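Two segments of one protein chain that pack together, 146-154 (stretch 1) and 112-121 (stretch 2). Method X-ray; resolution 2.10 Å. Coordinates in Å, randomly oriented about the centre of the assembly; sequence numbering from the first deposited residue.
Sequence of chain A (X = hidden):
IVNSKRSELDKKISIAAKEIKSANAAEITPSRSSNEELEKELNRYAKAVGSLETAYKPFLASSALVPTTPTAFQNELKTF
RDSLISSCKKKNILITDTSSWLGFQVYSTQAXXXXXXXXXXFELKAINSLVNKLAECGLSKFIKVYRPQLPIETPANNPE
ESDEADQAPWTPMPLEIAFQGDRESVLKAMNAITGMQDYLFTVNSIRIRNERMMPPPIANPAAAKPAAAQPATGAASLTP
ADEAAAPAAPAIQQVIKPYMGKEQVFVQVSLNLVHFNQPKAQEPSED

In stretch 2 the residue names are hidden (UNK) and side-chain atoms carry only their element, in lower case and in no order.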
# COMPACT_ATOMS: atom_id res chain seq x y z
N TYR A 146 -5.39 1.91 6.28
CA TYR A 146 -4.97 1.78 7.67
C TYR A 146 -3.74 0.88 7.73
O TYR A 146 -3.77 -0.24 7.21
CB TYR A 146 -6.10 1.21 8.52
CG TYR A 146 -5.61 0.68 9.84
CD1 TYR A 146 -5.19 1.56 10.85
CD2 TYR A 146 -5.55 -0.68 10.09
CE1 TYR A 146 -4.73 1.08 12.06
CE2 TYR A 146 -5.09 -1.17 11.30
CZ TYR A 146 -4.68 -0.28 12.28
OH TYR A 146 -4.24 -0.76 13.47
N ARG A 147 -2.68 1.38 8.37
CA ARG A 147 -1.38 0.73 8.35
C ARG A 147 -0.83 0.65 9.77
O ARG A 147 -0.36 1.67 10.31
CB ARG A 147 -0.42 1.48 7.44
CG ARG A 147 1.03 0.97 7.44
CD ARG A 147 2.00 2.13 7.10
NE ARG A 147 2.19 3.01 8.25
CZ ARG A 147 3.18 2.90 9.14
NH1 ARG A 147 4.12 1.97 8.97
NH2 ARG A 147 3.24 3.72 10.17
N PRO A 148 -0.88 -0.52 10.41
CA PRO A 148 -0.25 -0.66 11.74
C PRO A 148 1.24 -0.37 11.68
O PRO A 148 1.90 -0.62 10.67
CB PRO A 148 -0.51 -2.13 12.11
CG PRO A 148 -1.72 -2.55 11.28
CD PRO A 148 -1.66 -1.70 10.01
N GLN A 149 1.77 0.19 12.77
CA GLN A 149 3.20 0.48 12.81
C GLN A 149 3.99 -0.81 12.88
O GLN A 149 3.57 -1.78 13.52
CB GLN A 149 3.55 1.35 14.02
CG GLN A 149 2.98 2.76 13.94
CD GLN A 149 3.23 3.56 15.20
OE1 GLN A 149 4.11 3.23 16.00
NE2 GLN A 149 2.44 4.61 15.40
N LEU A 150 5.15 -0.81 12.23
CA LEU A 150 6.08 -1.90 12.30
C LEU A 150 6.87 -1.84 13.60
O LEU A 150 7.05 -0.77 14.18
CB LEU A 150 7.04 -1.85 11.11
CG LEU A 150 6.39 -1.93 9.74
CD1 LEU A 150 7.44 -1.70 8.63
CD2 LEU A 150 5.70 -3.28 9.57
N PRO A 151 7.42 -2.97 14.05
CA PRO A 151 8.28 -2.94 15.25
C PRO A 151 9.45 -1.97 15.15
O PRO A 151 9.77 -1.32 16.15
CB PRO A 151 8.76 -4.40 15.37
CG PRO A 151 7.63 -5.19 14.75
CD PRO A 151 7.17 -4.35 13.58
N ILE A 152 10.06 -1.80 13.97
CA ILE A 152 11.16 -0.85 13.84
C ILE A 152 10.73 0.59 14.07
O ILE A 152 11.59 1.45 14.31
CB ILE A 152 11.83 -0.99 12.46
CG1 ILE A 152 13.22 -0.33 12.43
CG2 ILE A 152 10.93 -0.42 11.38
CD1 ILE A 152 13.92 -0.46 11.10
N GLU A 153 9.43 0.91 14.05
CA GLU A 153 9.05 2.30 14.20
C GLU A 153 9.07 2.78 15.64
O GLU A 153 9.13 4.00 15.87
CB GLU A 153 7.66 2.54 13.62
CG GLU A 153 7.66 2.46 12.13
CD GLU A 153 6.28 2.61 11.57
OE1 GLU A 153 5.68 3.69 11.76
OE2 GLU A 153 5.82 1.67 10.92
N THR A 154 9.05 1.87 16.60
CA THR A 154 8.98 2.26 18.00
C THR A 154 10.37 2.45 18.59
O THR A 154 11.06 1.47 18.85
CB THR A 154 8.24 1.21 18.83
OG1 THR A 154 8.74 -0.09 18.49
CG2 THR A 154 6.76 1.28 18.52
N UNK A 112 9.56 10.38 11.07
CA UNK A 112 9.86 9.10 11.71
C UNK A 112 11.29 9.07 12.22
O UNK A 112 12.12 9.92 11.91
c UNK A 112 9.65 8.08 10.60
c UNK A 112 9.93 8.84 9.35
c UNK A 112 9.40 10.24 9.60
N UNK A 113 11.56 8.04 13.01
CA UNK A 113 12.90 7.86 13.55
C UNK A 113 13.89 7.59 12.44
O UNK A 113 13.55 7.11 11.36
o UNK A 113 13.08 5.48 13.86
c UNK A 113 12.92 6.70 14.55
N UNK A 114 15.15 7.94 12.72
CA UNK A 114 16.21 7.78 11.74
C UNK A 114 16.40 6.31 11.39
O UNK A 114 16.70 5.95 10.25
c UNK A 114 17.51 9.90 12.01
c UNK A 114 17.50 8.42 12.30
c UNK A 114 18.68 7.77 11.74
N UNK A 115 16.20 5.43 12.37
CA UNK A 115 16.38 4.00 12.11
C UNK A 115 15.27 3.42 11.24
O UNK A 115 15.49 2.44 10.52
c UNK A 115 17.55 3.72 14.38
c UNK A 115 16.45 3.24 13.44
c UNK A 115 17.15 4.94 15.22
n UNK A 115 17.74 5.05 16.41
o UNK A 115 16.34 5.77 14.80
N UNK A 116 14.08 4.04 11.21
CA UNK A 116 12.94 3.46 10.52
C UNK A 116 12.72 4.00 9.12
O UNK A 116 11.98 3.37 8.35
c UNK A 116 11.66 3.69 11.35
N UNK A 117 13.35 5.13 8.76
CA UNK A 117 12.95 5.88 7.57
C UNK A 117 13.03 5.04 6.30
O UNK A 117 12.20 5.18 5.39
c UNK A 117 13.82 7.13 7.41
N UNK A 118 14.05 4.20 6.20
CA UNK A 118 14.30 3.46 4.96
C UNK A 118 13.29 2.33 4.78
O UNK A 118 12.80 2.09 3.67
o UNK A 118 15.96 2.02 3.93
c UNK A 118 15.73 2.93 4.98
N UNK A 119 12.98 1.61 5.86
CA UNK A 119 11.92 0.60 5.83
C UNK A 119 10.57 1.23 5.48
O UNK A 119 9.84 0.73 4.61
c UNK A 119 10.85 -1.23 7.22
c UNK A 119 11.90 -0.12 7.18
o UNK A 119 13.21 -0.68 7.41
N UNK A 120 10.24 2.36 6.11
CA UNK A 120 9.01 3.07 5.79
C UNK A 120 8.96 3.54 4.34
O UNK A 120 7.86 3.62 3.75
c UNK A 120 7.28 3.21 8.34
c UNK A 120 8.70 5.14 9.06
c UNK A 120 8.63 3.91 8.18
c UNK A 120 8.85 4.28 6.71
N UNK A 121 10.10 3.90 3.75
CA UNK A 121 10.09 4.35 2.36
C UNK A 121 9.75 3.24 1.40
O UNK A 121 9.07 3.45 0.40
O HOH W 1 9.40 6.03 13.48

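Position 112 carries three carbons that close a ring onto the backbone nitrogen. Its CA-to-CB bond points toward stretch 1, but CB comes no nearer than 6.0 Å, to Glu 153 OE1. This is Pro 112, on whose side chain the contact sets no demand. At position 113 one carbon is followed by one oxygen, which lies 4.3 Å from Ile 152 O, too far to bond. This is Ser 113; its OG accepts a weak hydrogen bond from the backbone N of position 116 (3.2 Å), a role for which a short hydroxyl is well suited. Its own N reaches stretch 1 through water 1, which accepts from Ser 113 N (3.0 Å) and donates to Glu 153 O (3.1 Å).

Position 114 has one carbon bearing two more, out of reach of stretch 1: Val 114, exposed and free of demands from this contact. Position 115 has three carbons in a row, the third carrying an oxygen and a nitrogen; its backbone O meets Ile 152 CD1 at 3.3 Å. This is Gln 115. Its end leads away from stretch 1, and the amide is long enough to turn back, OE1 taking a weak hydrogen bond from Ser 113 OG (3.4 Å).

At 116 a single carbon, CB, points toward stretch 1, 3.7 Å from Ile 152 O and 4.1 Å from Glu 153 CA. This is Ala 116, whose methyl fits where the two backbones come closest. Position 117 also has one carbon, pointing away: Ala 117, small and buried. One carbon and one oxygen at 118, turned sideways without contact, give Ser 118, its OG satisfied elsewhere in the structure.

Position 119 has a carbon carrying one oxygen, 3.8 Å from Ile 152 CD1, and one carbon, 3.7 Å from Leu 150 CD1. This is Thr 119, which offers Leu 150 a methyl. Position 120 has four carbons, forked at the second; CA-to-CB points sideways, yet one tip lies 3.3 Å from Glu 153 OE2 and 3.5 Å from Arg 147 NH1. This is Leu 120, long enough to bring CD2 there. Position 121 has no side-chain atoms: Gly 121, out of reach, where the contact leaves room for a CB.

No direct hydrogen bond crosses the contact; it rests on packing and one bridging water. Stretch 1 is braced internally: Glu 153 OE2 forms a salt bridge with Arg 147 NH1 (2.6 Å) and accepts from Leu 150 N (2.9 Å). With these polar groups paired, Leu 120 can lie against them, while Ile 152 and Leu 150 supply apolar surface for Ala 116 and Thr 119.

Stretch 2 112-121: PSVQAASTLG
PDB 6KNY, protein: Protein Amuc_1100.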